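Beta-gamma-crystallin (Geodia cydonium, PDB 4IAU) is a sponge beta/gamma-crystallin that binds a calcium ion, though its biological function is not known. Local coordinates at residues K5-S11 and F29-T35; S20-N24 and Q44-N48; S55-K59 and L69-P73; R77-T81 and F94-D100; L101-R107 and K157-R161. One frame throughout, in Å; residues are numbered along the deposited sequence.

Contact 1 (K5-S11 and F29-T35); sequences KVTLVTS and FARVRVT
Two antiparallel strands of a Greek key sheet in the crystallin fold meet here, with V6, T7, L8 and V9 facing V34, R33, V32 and R31. The short strand axes 5-9 and 31-35 run 4.6 Å apart at 165°. T7 and R33 form a hydrogen-bonded pair: T7 N gives to R33 O at 2.9 Å, nearly straight at 174°, and R33 N returns a bond to T7 O. At the end of the pairing A30 and R31 both face V9 in a classic beta bulge. V9 O there takes two backbone bonds, from A30 N at 2.8 Å and from R31 N at 3.0 Å. V6, L8, V32 and V34 turn to one face of the sheet, which packs on W39 and F41 of the other sheet. CG2 of V32 sits between V6 CG2 and L8 CD2, 3.6 Å from the latter. The F29 ring lies across L8 at about a right angle. An alanine in place of F29 would remove this ring and is likely to leave L8 CB and T10 CG2 without their apolar cover. A water bridges T7 OG1 and T35 OG1, and T7 OG1 also bonds to D17. L8 CB stands over one face of the F29 ring, 3.6 Å from its centroid and 18° off the normal.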
# COMPACT_ATOMS: atom_id res chain seq x y z
N LYS A 5 -6.68 2.89 -12.09
CA LYS A 5 -7.55 1.99 -12.84
C LYS A 5 -6.82 0.68 -13.09
O LYS A 5 -5.63 0.69 -13.45
CB LYS A 5 -8.02 2.65 -14.12
CG LYS A 5 -9.20 1.99 -14.77
CD LYS A 5 -9.68 2.80 -16.00
CE LYS A 5 -10.91 2.15 -16.59
NZ LYS A 5 -11.31 2.96 -17.80
N VAL A 6 -7.52 -0.42 -12.94
CA VAL A 6 -6.99 -1.74 -13.22
C VAL A 6 -8.07 -2.57 -13.91
O VAL A 6 -9.22 -2.52 -13.55
CB VAL A 6 -6.43 -2.42 -11.95
CG1 VAL A 6 -7.52 -2.61 -10.89
CG2 VAL A 6 -5.75 -3.73 -12.27
N THR A 7 -7.63 -3.37 -14.88
CA THR A 7 -8.45 -4.35 -15.51
C THR A 7 -8.08 -5.74 -14.97
O THR A 7 -6.90 -6.08 -14.89
CB THR A 7 -8.22 -4.38 -17.03
OG1 THR A 7 -8.60 -3.12 -17.59
CG2 THR A 7 -9.00 -5.52 -17.73
N LEU A 8 -9.09 -6.51 -14.59
CA LEU A 8 -8.93 -7.86 -14.11
C LEU A 8 -9.78 -8.78 -14.96
O LEU A 8 -10.87 -8.44 -15.39
CB LEU A 8 -9.34 -8.01 -12.63
CG LEU A 8 -8.45 -7.24 -11.64
CD1 LEU A 8 -9.07 -7.23 -10.27
CD2 LEU A 8 -7.09 -7.83 -11.62
N VAL A 9 -9.23 -9.97 -15.26
CA VAL A 9 -9.87 -10.93 -16.15
C VAL A 9 -9.91 -12.29 -15.47
O VAL A 9 -8.94 -12.75 -14.86
CB VAL A 9 -9.11 -11.01 -17.49
CG1 VAL A 9 -9.89 -11.88 -18.48
CG2 VAL A 9 -8.85 -9.65 -18.08
N THR A 10 -11.08 -12.95 -15.55
CA THR A 10 -11.26 -14.28 -15.01
C THR A 10 -10.62 -15.31 -15.91
O THR A 10 -10.37 -15.08 -17.08
CB THR A 10 -12.75 -14.62 -14.81
OG1 THR A 10 -13.29 -14.77 -16.10
CG2 THR A 10 -13.47 -13.58 -14.02
N SER A 11 -10.46 -16.53 -15.39
CA SER A 11 -9.94 -17.62 -16.21
C SER A 11 -10.87 -17.89 -17.38
O SER A 11 -10.43 -18.39 -18.41
CB SER A 11 -9.78 -18.89 -15.37
OG SER A 11 -11.00 -19.34 -14.87
N PHE A 29 -10.44 -13.66 -10.06
CA PHE A 29 -9.69 -13.15 -11.19
C PHE A 29 -8.35 -13.85 -11.33
O PHE A 29 -7.73 -14.23 -10.32
CB PHE A 29 -9.53 -11.65 -11.06
CG PHE A 29 -10.82 -10.84 -11.19
CD1 PHE A 29 -11.44 -10.74 -12.43
CD2 PHE A 29 -11.40 -10.18 -10.13
CE1 PHE A 29 -12.59 -10.01 -12.59
CE2 PHE A 29 -12.50 -9.43 -10.30
CZ PHE A 29 -13.13 -9.33 -11.52
N ALA A 30 -7.91 -13.98 -12.56
CA ALA A 30 -6.68 -14.71 -12.90
C ALA A 30 -5.62 -13.82 -13.58
O ALA A 30 -4.44 -14.18 -13.49
CB ALA A 30 -7.01 -15.89 -13.78
N ARG A 31 -6.00 -12.79 -14.30
CA ARG A 31 -5.06 -11.95 -15.06
C ARG A 31 -5.36 -10.49 -14.77
O ARG A 31 -6.47 -10.13 -14.37
CB ARG A 31 -5.12 -12.25 -16.56
CG ARG A 31 -4.68 -13.66 -16.89
CD ARG A 31 -4.42 -13.89 -18.40
NE ARG A 31 -5.58 -13.79 -19.13
CZ ARG A 31 -5.69 -13.49 -20.41
NH1 ARG A 31 -4.67 -13.14 -21.17
NH2 ARG A 31 -6.92 -13.47 -20.87
N VAL A 32 -4.33 -9.68 -14.98
CA VAL A 32 -4.36 -8.27 -14.55
C VAL A 32 -3.64 -7.39 -15.54
O VAL A 32 -2.60 -7.78 -16.11
CB VAL A 32 -3.70 -8.17 -13.16
CG1 VAL A 32 -2.25 -8.65 -13.15
CG2 VAL A 32 -3.81 -6.74 -12.59
N ARG A 33 -4.11 -6.16 -15.67
CA ARG A 33 -3.40 -5.07 -16.31
C ARG A 33 -3.73 -3.77 -15.58
O ARG A 33 -4.85 -3.28 -15.68
CB ARG A 33 -3.72 -4.92 -17.78
CG ARG A 33 -2.96 -3.81 -18.47
CD ARG A 33 -3.34 -3.68 -19.90
NE ARG A 33 -2.82 -2.46 -20.49
CZ ARG A 33 -3.08 -2.06 -21.72
NH1 ARG A 33 -3.81 -2.84 -22.51
NH2 ARG A 33 -2.59 -0.88 -22.09
N VAL A 34 -2.75 -3.23 -14.83
CA VAL A 34 -2.90 -1.89 -14.27
C VAL A 34 -2.75 -0.87 -15.39
O VAL A 34 -1.70 -0.85 -16.06
CB VAL A 34 -1.86 -1.62 -13.18
CG1 VAL A 34 -1.93 -0.17 -12.75
CG2 VAL A 34 -2.07 -2.54 -11.99
N THR A 35 -3.77 -0.07 -15.63
CA THR A 35 -3.72 0.93 -16.70
C THR A 35 -3.43 2.33 -16.16
O THR A 35 -2.87 3.13 -16.92
CB THR A 35 -5.00 0.89 -17.52
OG1 THR A 35 -6.10 1.16 -16.68
CG2 THR A 35 -5.13 -0.47 -18.20
O HOH W 1 -8.29 -0.38 -17.00
O HOH W 2 -8.35 -15.08 -19.00

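Contact 2 (S20-N24 and Q44-N48)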
# COMPACT_ATOMS: atom_id res chain seq x y z
N SER A 20 -11.35 1.89 -7.59
CA SER A 20 -11.35 2.14 -6.17
C SER A 20 -11.05 0.87 -5.42
O SER A 20 -11.10 -0.23 -5.98
CB SER A 20 -12.68 2.74 -5.74
OG SER A 20 -13.68 1.76 -5.88
N GLU A 21 -10.79 0.99 -4.13
CA GLU A 21 -10.42 -0.14 -3.30
C GLU A 21 -11.54 -1.16 -3.20
O GLU A 21 -12.71 -0.81 -3.11
CB GLU A 21 -9.97 0.31 -1.90
CG GLU A 21 -11.08 0.80 -0.98
CD GLU A 21 -10.57 1.14 0.39
OE1 GLU A 21 -10.22 0.18 1.12
OE2 GLU A 21 -10.43 2.32 0.73
N GLN A 22 -11.15 -2.44 -3.15
CA GLN A 22 -12.05 -3.55 -3.01
C GLN A 22 -11.63 -4.42 -1.84
O GLN A 22 -10.65 -5.18 -1.94
CB GLN A 22 -12.09 -4.37 -4.32
CG GLN A 22 -12.44 -3.52 -5.52
CD GLN A 22 -13.80 -2.87 -5.50
OE1 GLN A 22 -14.81 -3.46 -5.11
NE2 GLN A 22 -13.86 -1.62 -5.93
N THR A 23 -12.32 -4.30 -0.71
CA THR A 23 -12.00 -5.04 0.49
C THR A 23 -12.36 -6.50 0.39
O THR A 23 -11.82 -7.34 1.13
CB THR A 23 -12.79 -4.46 1.73
OG1 THR A 23 -14.20 -4.42 1.35
CG2 THR A 23 -12.40 -3.07 2.05
N ASN A 24 -13.33 -6.80 -0.46
CA ASN A 24 -13.77 -8.17 -0.77
C ASN A 24 -14.07 -8.18 -2.28
O ASN A 24 -14.35 -7.13 -2.85
CB ASN A 24 -15.03 -8.56 -0.03
CG ASN A 24 -14.95 -8.53 1.45
OD1 ASN A 24 -14.43 -9.46 2.09
ND2 ASN A 24 -15.48 -7.46 2.01
N GLN A 44 -5.82 -12.56 0.98
CA GLN A 44 -6.94 -12.54 1.88
C GLN A 44 -7.75 -11.27 1.71
O GLN A 44 -7.25 -10.23 1.29
CB GLN A 44 -6.49 -12.62 3.35
CG GLN A 44 -5.58 -13.77 3.67
CD GLN A 44 -5.07 -13.71 5.09
OE1 GLN A 44 -4.64 -12.66 5.57
NE2 GLN A 44 -5.11 -14.85 5.77
N ALA A 45 -9.02 -11.35 2.12
CA ALA A 45 -9.89 -10.15 2.21
C ALA A 45 -9.30 -9.16 3.18
O ALA A 45 -8.46 -9.46 4.02
CB ALA A 45 -11.28 -10.57 2.63
N ASN A 46 -9.76 -7.91 3.05
CA ASN A 46 -9.35 -6.89 3.99
C ASN A 46 -7.84 -6.74 4.03
O ASN A 46 -7.26 -6.42 5.07
CB ASN A 46 -9.96 -7.11 5.40
CG ASN A 46 -11.46 -7.27 5.27
OD1 ASN A 46 -12.16 -6.49 4.62
ND2 ASN A 46 -11.96 -8.35 5.85
N TYR A 47 -7.21 -6.90 2.88
CA TYR A 47 -5.81 -6.52 2.71
C TYR A 47 -4.92 -7.30 3.65
O TYR A 47 -4.01 -6.78 4.29
CB TYR A 47 -5.60 -5.01 2.81
CG TYR A 47 -6.71 -4.23 2.11
CD1 TYR A 47 -7.01 -4.43 0.78
CD2 TYR A 47 -7.51 -3.34 2.85
CE1 TYR A 47 -8.04 -3.77 0.16
CE2 TYR A 47 -8.55 -2.66 2.22
CZ TYR A 47 -8.82 -2.88 0.86
OH TYR A 47 -9.81 -2.23 0.16
N ASN A 48 -5.12 -8.63 3.70
CA ASN A 48 -4.27 -9.51 4.49
C ASN A 48 -4.31 -9.19 5.97
O ASN A 48 -3.36 -9.42 6.71
CB ASN A 48 -2.85 -9.61 3.97
CG ASN A 48 -2.76 -10.43 2.71
OD1 ASN A 48 -3.70 -11.13 2.31
ND2 ASN A 48 -1.58 -10.39 2.06
O HOH W 3 -14.50 -9.69 4.88
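The loop 20-24 runs past the short, weakly bonded helix 45-48, and the backbones come nearest at T23 and N46, whose CA atoms are 4.8 Å apart. One backbone bond joins them: N46 N gives to T23 O at 2.9 Å, in the carbonyl plane and nearly straight at 169°. The Y47 side chain reaches from the helix to the loop. Its hydroxyl gives a short bond of 2.6 Å from OH to E21 OE1, met on the anti side of the carboxylate. E21 and Y47 cross at about a right angle, with the carboxylate and ring planes 47° apart. E21 CB itself lies 3.3 Å from Y47 OH, and the chain, extended beyond CG, carries the carboxylate to the hydroxyl. T23 CG2 comes equally close to the same oxygen. A phenylalanine in place of Y47 would keep the ring but would probably leave E21 OE1 without this donor. N24 OD1 lies 3.4 Å from A45 CB, and a water links N24 OD1 to N46 ND2. R77 forms a cation-pi contact with the Y47 ring. The short bond to a carboxylate, with an arginine at the ring, would probably polarise the phenol. The negative charge of E21 is probably eased by sharing that proton.

Contact 3 (S55-K59 and L69-P73)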
# COMPACT_ATOMS: atom_id res chain seq x y z
N SER A 55 0.30 -13.23 4.44
CA SER A 55 -0.18 -13.96 3.28
C SER A 55 0.44 -13.35 2.01
O SER A 55 1.20 -12.39 2.04
CB SER A 55 -1.70 -14.01 3.25
OG SER A 55 -2.19 -14.75 4.32
N LEU A 56 0.08 -13.95 0.87
CA LEU A 56 0.66 -13.49 -0.38
C LEU A 56 0.11 -12.13 -0.78
O LEU A 56 -1.03 -11.78 -0.48
CB LEU A 56 0.42 -14.51 -1.51
CG LEU A 56 0.93 -15.94 -1.27
CD1 LEU A 56 0.49 -16.84 -2.38
CD2 LEU A 56 2.45 -15.97 -1.06
N TRP A 57 0.95 -11.37 -1.46
CA TRP A 57 0.65 -10.04 -1.92
C TRP A 57 1.48 -9.73 -3.12
O TRP A 57 2.58 -10.30 -3.30
CB TRP A 57 0.92 -9.03 -0.76
CG TRP A 57 2.38 -9.00 -0.43
CD1 TRP A 57 3.05 -9.91 0.36
CD2 TRP A 57 3.37 -8.10 -0.95
NE1 TRP A 57 4.39 -9.61 0.37
CE2 TRP A 57 4.62 -8.51 -0.41
CE3 TRP A 57 3.34 -7.01 -1.80
CZ2 TRP A 57 5.79 -7.83 -0.72
CZ3 TRP A 57 4.52 -6.33 -2.11
CH2 TRP A 57 5.71 -6.77 -1.55
N ILE A 58 1.05 -8.75 -3.92
CA ILE A 58 1.86 -8.28 -5.03
C ILE A 58 1.49 -6.82 -5.31
O ILE A 58 0.31 -6.49 -5.33
CB ILE A 58 1.76 -9.16 -6.28
CG1 ILE A 58 2.74 -8.69 -7.35
CG2 ILE A 58 0.33 -9.24 -6.81
CD1 ILE A 58 2.93 -9.70 -8.46
N LYS A 59 2.49 -5.98 -5.54
CA LYS A 59 2.32 -4.62 -5.94
C LYS A 59 2.60 -4.52 -7.45
O LYS A 59 3.65 -4.98 -7.89
CB LYS A 59 3.26 -3.69 -5.15
CG LYS A 59 3.13 -2.22 -5.54
CD LYS A 59 3.95 -1.17 -4.83
CE LYS A 59 5.26 -0.90 -5.49
NZ LYS A 59 5.28 -0.49 -6.91
N LEU A 69 -1.84 -13.15 -12.66
CA LEU A 69 -1.63 -12.90 -11.23
C LEU A 69 -1.01 -14.11 -10.57
O LEU A 69 -1.20 -15.24 -11.03
CB LEU A 69 -3.00 -12.63 -10.60
CG LEU A 69 -3.64 -11.31 -10.93
CD1 LEU A 69 -5.15 -11.35 -10.75
CD2 LEU A 69 -2.99 -10.24 -10.06
N PRO A 70 -0.27 -13.92 -9.48
CA PRO A 70 0.40 -15.04 -8.80
C PRO A 70 -0.55 -15.88 -7.91
O PRO A 70 -0.17 -16.96 -7.49
CB PRO A 70 1.46 -14.40 -7.98
CG PRO A 70 1.02 -13.00 -7.79
CD PRO A 70 0.15 -12.59 -8.95
N PHE A 71 -1.71 -15.37 -7.60
CA PHE A 71 -2.72 -15.98 -6.76
C PHE A 71 -4.04 -15.32 -7.10
O PHE A 71 -4.08 -14.26 -7.71
CB PHE A 71 -2.40 -15.85 -5.24
CG PHE A 71 -2.16 -14.40 -4.83
CD1 PHE A 71 -3.23 -13.55 -4.53
CD2 PHE A 71 -0.88 -13.87 -4.78
CE1 PHE A 71 -3.03 -12.23 -4.28
CE2 PHE A 71 -0.70 -12.53 -4.47
CZ PHE A 71 -1.75 -11.71 -4.22
N THR A 72 -5.12 -15.94 -6.64
CA THR A 72 -6.45 -15.35 -6.82
C THR A 72 -6.65 -14.27 -5.77
O THR A 72 -6.63 -14.57 -4.58
CB THR A 72 -7.53 -16.41 -6.60
OG1 THR A 72 -7.24 -17.49 -7.50
CG2 THR A 72 -8.91 -15.85 -6.89
N PRO A 73 -6.82 -13.00 -6.15
CA PRO A 73 -6.96 -11.98 -5.12
C PRO A 73 -8.28 -12.11 -4.36
O PRO A 73 -9.32 -12.41 -4.94
CB PRO A 73 -6.88 -10.68 -5.87
CG PRO A 73 -6.46 -10.97 -7.25
CD PRO A 73 -6.74 -12.44 -7.49
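The start of strand 57-61 passes the irregular segment 69-73 at a distance, with L56 and F71 CA atoms 7.6 Å apart, so side chains fill the interval. F71 carries most of the contact. Its CG stands between the backbone N and the carbonyl carbon (chi1 54°), and the ring reaches across to the strand. One side of the ring, CD2 and CE2, meets L56 CB, at 3.6 Å from CD2. The two side chains slide past each other in opposite directions. L56 CD1 extends back along F71 toward its CB. Farther round the ring, F71 CE2 comes to 3.6 Å from the backbone W57 N. The ring end, F71 CZ, touches W57 CA and lies 4.1 Å from I58 CG2. I58 also meets P70 with two branches. Its CD1 and CG2 both lie 3.9 Å from P70 CG, so the proline ring is held against a fork of methyl groups. I58 and P70 cross at a slant. The contact is apolar and lies at the surface. On the strand side, I58 also touches F41 of strand 38-42, the next strand in the sheet. W57 CB points away from segment 69-73, and the indole meets the F94 ring edge-to-face, while L56 O accepts from N48 ND2 of helix 45-48.

Contact 4 (R77-T81 and F94-D100)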
# COMPACT_ATOMS: atom_id res chain seq x y z
N ARG A 77 -6.29 -2.80 -3.81
CA ARG A 77 -6.53 -1.37 -3.64
C ARG A 77 -5.46 -0.56 -4.33
O ARG A 77 -4.31 -1.01 -4.47
CB ARG A 77 -6.61 -0.99 -2.14
CG ARG A 77 -5.35 -1.39 -1.36
CD ARG A 77 -5.50 -0.96 0.10
NE ARG A 77 -4.46 -1.57 0.92
CZ ARG A 77 -4.47 -1.55 2.25
NH1 ARG A 77 -5.43 -0.88 2.90
NH2 ARG A 77 -3.55 -2.18 2.94
N PRO A 78 -5.78 0.67 -4.72
CA PRO A 78 -4.79 1.56 -5.28
C PRO A 78 -3.95 2.18 -4.17
O PRO A 78 -4.33 2.27 -3.02
CB PRO A 78 -5.65 2.62 -6.00
CG PRO A 78 -6.91 2.70 -5.13
CD PRO A 78 -7.14 1.30 -4.68
N VAL A 79 -2.76 2.65 -4.59
CA VAL A 79 -1.91 3.42 -3.72
C VAL A 79 -2.20 4.89 -4.04
O VAL A 79 -1.73 5.45 -5.03
CB VAL A 79 -0.43 3.08 -3.92
CG1 VAL A 79 0.44 3.88 -2.95
CG2 VAL A 79 -0.18 1.56 -3.73
N LYS A 80 -3.04 5.53 -3.23
CA LYS A 80 -3.63 6.79 -3.64
C LYS A 80 -2.66 7.98 -3.51
O LYS A 80 -2.94 9.06 -4.03
CB LYS A 80 -4.94 7.10 -2.87
CG LYS A 80 -6.00 6.03 -3.14
CD LYS A 80 -7.38 6.50 -2.69
CE LYS A 80 -7.45 6.73 -1.20
NZ LYS A 80 -6.94 5.64 -0.33
N THR A 81 -1.51 7.77 -2.90
CA THR A 81 -0.46 8.78 -2.88
C THR A 81 0.56 8.60 -3.96
O THR A 81 1.58 9.32 -3.92
CB THR A 81 0.17 8.87 -1.47
OG1 THR A 81 0.85 7.69 -1.28
CG2 THR A 81 -0.84 9.26 -0.42
N PHE A 94 2.46 -4.14 3.29
CA PHE A 94 1.41 -3.23 2.87
C PHE A 94 0.04 -3.75 3.24
O PHE A 94 -0.97 -3.41 2.58
CB PHE A 94 1.52 -2.86 1.38
CG PHE A 94 2.95 -2.64 1.01
CD1 PHE A 94 3.70 -1.63 1.65
CD2 PHE A 94 3.60 -3.44 0.10
CE1 PHE A 94 5.04 -1.50 1.41
CE2 PHE A 94 4.93 -3.30 -0.15
CZ PHE A 94 5.67 -2.32 0.52
N GLY A 95 -0.07 -4.53 4.31
CA GLY A 95 -1.34 -5.05 4.72
C GLY A 95 -2.07 -4.17 5.70
O GLY A 95 -1.52 -3.31 6.34
N GLY A 96 -3.39 -4.45 5.82
CA GLY A 96 -4.21 -3.85 6.87
C GLY A 96 -4.53 -2.40 6.63
O GLY A 96 -4.45 -1.86 5.52
N LYS A 97 -4.93 -1.73 7.70
CA LYS A 97 -5.37 -0.33 7.64
C LYS A 97 -4.28 0.51 7.03
O LYS A 97 -3.11 0.43 7.42
CB LYS A 97 -5.68 0.13 9.05
CG LYS A 97 -6.29 1.51 9.13
CD LYS A 97 -6.85 1.90 10.45
CE LYS A 97 -8.22 1.37 10.80
NZ LYS A 97 -9.00 2.45 11.50
N GLU A 98 -4.66 1.40 6.10
CA GLU A 98 -3.74 2.32 5.48
C GLU A 98 -4.06 3.77 5.91
O GLU A 98 -5.16 4.10 6.36
CB GLU A 98 -3.78 2.24 3.94
CG GLU A 98 -5.05 2.78 3.32
CD GLU A 98 -5.12 2.72 1.82
OE1 GLU A 98 -4.06 2.63 1.15
OE2 GLU A 98 -6.25 2.73 1.28
N LEU A 99 -3.06 4.62 5.73
CA LEU A 99 -3.16 6.04 6.00
C LEU A 99 -2.36 6.78 4.95
O LEU A 99 -1.15 6.57 4.78
CB LEU A 99 -2.63 6.39 7.40
CG LEU A 99 -2.60 7.86 7.73
CD1 LEU A 99 -4.00 8.43 7.83
CD2 LEU A 99 -1.79 8.06 9.00
N ASP A 100 -3.02 7.67 4.20
CA ASP A 100 -2.39 8.48 3.20
C ASP A 100 -1.82 9.78 3.80
O ASP A 100 -2.50 10.48 4.56
CB ASP A 100 -3.39 8.88 2.12
CG ASP A 100 -3.83 7.70 1.23
OD1 ASP A 100 -3.03 6.77 1.04
OD2 ASP A 100 -4.94 7.77 0.70
O HOH W 4 -7.78 0.73 2.31
O HOH W 5 -2.84 1.21 -0.74
O HOH W 6 -6.64 2.46 -1.41
O HOH W 7 -4.03 4.80 -0.60
O HOH W 8 -7.75 4.91 2.44
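R77 reaches across from strand 75-78 of one Greek key sheet to the turn at F94-G96, which leads into strand 98-101 of another sheet. Its CB points toward that segment. CG lies between the backbone N and the carbonyl carbon (chi1 56°), and the chain is extended from there to NE. CD passes the E98 carboxylate, 3.9 Å from OE2. NE bonds to the hydroxyl of Y42. The guanidinium ends in a fork on one carbonyl: G96 O takes NH2 at 2.8 Å and NH1 at 3.0 Å. It lies in the guanidinium plane, and NH2 comes in on a lone pair. NH2 also gives to F94 O at 2.9 Å, again in the guanidinium plane. Y42 OH bonds to this carbonyl too. These bonds along the guanidinium edge fix its rotation, and the Y47 ring adds a cation-pi contact. R77 and E98 slide past each other in opposite directions, and a water joins R77 NH1 to E98 OE2.

K80 approaches strand 98-101 from the surface. Its chain bends at chi3 and chi4, bringing NZ between two acids in a salt-bridge network, 3.4 Å from E98 OE2. The ammonium probably offsets the mutual repulsion of the two carboxylates and favours their charged forms. One water bonds K80 N, K80 NZ, E98 OE1 and D100 OD1. D100 OD1 is also held by T87, while T81 CG2 packs on D100 CB. The D100 OD2 atom receives K80 NZ on its syn side at 3.1 Å.

Contact 5 (L101-R107 and K157-R161); sequences LPNSNPR and KSMER
The flat guanidinium of R161 meets the P102 carbonyl at its edge, near its plane, through a weak bond of 2.9 Å from NH1 to P102 O. NH1 also bonds to V84 O. The amide of N103 crosses the R161 side chain at about a right angle, its plane 46° from the guanidinium, and its OD1 lies 3.7 Å from R161 CB. The N105 amide turns back along its own chain: OD1 accepts from R107 N at 2.8 Å, an Asx turn. In the crystallin fold the loop after strand 98-101 runs beside strand 158-161, an outermost strand of its sheet. A single antiparallel hydrogen-bonded bridge joins them, N105 with M159. N105 N gives to M159 O at 2.8 Å and M159 N gives back to N105 O at 3.0 Å. Next to it a side chain takes over the backbone's part. S104 OG, placed beside its own backbone N (chi1 -57°), accepts from R161 N at 2.8 Å with an angle of 164°. A water links S104 OG to E160 OE2. M159, a selenomethionine here, turns to the interior, where it touches A86 and L88. The L101 side chain crosses it at a slant, with CD2 3.8 Å from M159 CB and close to SE.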
# COMPACT_ATOMS: atom_id res chain seq x y z
N LEU A 101 -0.57 10.08 3.42
CA LEU A 101 0.15 11.28 3.78
C LEU A 101 0.49 12.06 2.53
O LEU A 101 1.56 11.89 1.93
CB LEU A 101 1.45 11.02 4.56
CG LEU A 101 1.31 10.81 6.06
CD1 LEU A 101 0.49 9.59 6.46
CD2 LEU A 101 2.66 10.76 6.72
N PRO A 102 -0.39 13.00 2.13
CA PRO A 102 0.03 13.96 1.08
C PRO A 102 1.06 14.97 1.60
O PRO A 102 1.76 15.55 0.79
CB PRO A 102 -1.30 14.66 0.76
CG PRO A 102 -2.15 14.54 1.96
CD PRO A 102 -1.80 13.22 2.51
N ASN A 103 1.08 15.16 2.91
CA ASN A 103 1.92 16.17 3.52
C ASN A 103 2.26 15.66 4.94
O ASN A 103 1.90 14.55 5.33
CB ASN A 103 1.32 17.55 3.53
CG ASN A 103 2.49 18.57 3.40
OD1 ASN A 103 3.56 18.74 4.07
ND2 ASN A 103 2.36 19.28 2.25
N SER A 104 2.97 16.49 5.69
CA SER A 104 3.32 16.15 7.05
C SER A 104 2.14 15.71 7.87
O SER A 104 1.04 16.25 7.69
CB SER A 104 3.93 17.39 7.72
OG SER A 104 5.06 17.83 6.98
N ASN A 105 2.40 14.78 8.80
CA ASN A 105 1.37 14.32 9.73
C ASN A 105 1.97 14.26 11.10
O ASN A 105 2.91 13.48 11.33
CB ASN A 105 0.81 12.96 9.29
CG ASN A 105 -0.34 12.50 10.13
OD1 ASN A 105 -0.41 12.74 11.33
ND2 ASN A 105 -1.29 11.82 9.50
N PRO A 106 1.51 15.07 12.06
CA PRO A 106 2.09 15.11 13.37
C PRO A 106 1.62 14.02 14.33
O PRO A 106 2.10 13.95 15.45
CB PRO A 106 1.66 16.52 13.89
CG PRO A 106 0.29 16.67 13.27
CD PRO A 106 0.44 16.07 11.88
N ARG A 107 0.63 13.25 13.91
CA ARG A 107 0.04 12.31 14.87
C ARG A 107 -0.61 11.15 14.10
O ARG A 107 -1.77 11.21 13.68
CB ARG A 107 -0.95 12.98 15.80
CG ARG A 107 -1.38 12.03 16.90
CD ARG A 107 -1.58 12.78 18.17
NE ARG A 107 -2.27 11.96 19.14
CZ ARG A 107 -2.77 12.35 20.28
NH1 ARG A 107 -2.52 13.60 20.65
NH2 ARG A 107 -3.43 11.51 21.06
N LYS A 157 5.25 7.59 14.81
CA LYS A 157 4.22 8.45 15.36
C LYS A 157 4.06 9.77 14.66
O LYS A 157 2.97 10.38 14.77
CB LYS A 157 4.45 8.67 16.86
CG LYS A 157 3.98 7.51 17.70
CD LYS A 157 4.16 7.82 19.21
CE LYS A 157 3.52 6.77 20.09
NZ LYS A 157 4.06 5.39 19.90
N SER A 158 5.04 10.29 13.95
CA SER A 158 4.88 11.47 13.16
C SER A 158 5.86 11.43 12.00
O SER A 158 6.89 10.72 12.07
CB SER A 158 5.01 12.76 13.96
OG SER A 158 6.25 12.91 14.60
N MSE A 159 5.53 12.15 10.92
CA MSE A 159 6.31 12.10 9.69
C MSE A 159 6.17 13.44 9.02
O MSE A 159 5.09 13.85 8.67
CB MSE A 159 5.85 10.90 8.85
CG MSE A 159 6.66 10.62 7.62
SE MSE A 159 6.19 8.87 6.94
CE MSE A 159 6.68 9.12 5.12
N GLU A 160 7.32 14.14 8.87
CA GLU A 160 7.35 15.51 8.40
C GLU A 160 7.90 15.52 6.98
O GLU A 160 8.94 14.92 6.69
CB GLU A 160 8.24 16.37 9.34
CG GLU A 160 8.09 17.83 8.99
CD GLU A 160 8.36 18.82 10.08
OE1 GLU A 160 9.42 18.59 10.66
OE2 GLU A 160 7.56 19.76 10.35
N ARG A 161 7.22 16.21 6.08
CA ARG A 161 7.70 16.36 4.71
C ARG A 161 8.64 17.53 4.66
O ARG A 161 8.29 18.63 5.08
CB ARG A 161 6.50 16.53 3.77
CG ARG A 161 6.94 16.47 2.31
CD ARG A 161 5.76 16.47 1.43
NE ARG A 161 6.14 16.36 0.06
CZ ARG A 161 5.45 15.78 -0.93
NH1 ARG A 161 4.25 15.27 -0.66
NH2 ARG A 161 6.12 15.79 -2.06
O HOH W 9 5.99 20.22 4.27
O HOH W 10 5.70 20.30 7.79

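Contact 4 is buried near the centre of the chain. Contacts 2 and 3 lie at the surface, and contacts 1 and 5 are partly buried on opposite sides of the centre. Contact 1 is antiparallel strand pairing ending in a bulge, with an apolar face, whereas contact 5 has a single bridge extended by a serine. Contact 2 rests on one backbone bond and a tyrosine-carboxylate bond. Contact 3 is apolar packing, and contact 4 rests on charges and carbonyl grips. Contacts 2 and 4 meet where Y47 O bonds to G96 N and R77 makes a cation-pi contact with the Y47 ring. Contact 3 joins contact 1 through L69 and A30, and contact 2 through L56 and N48. Contact 4 touches contact 5 by packing alone.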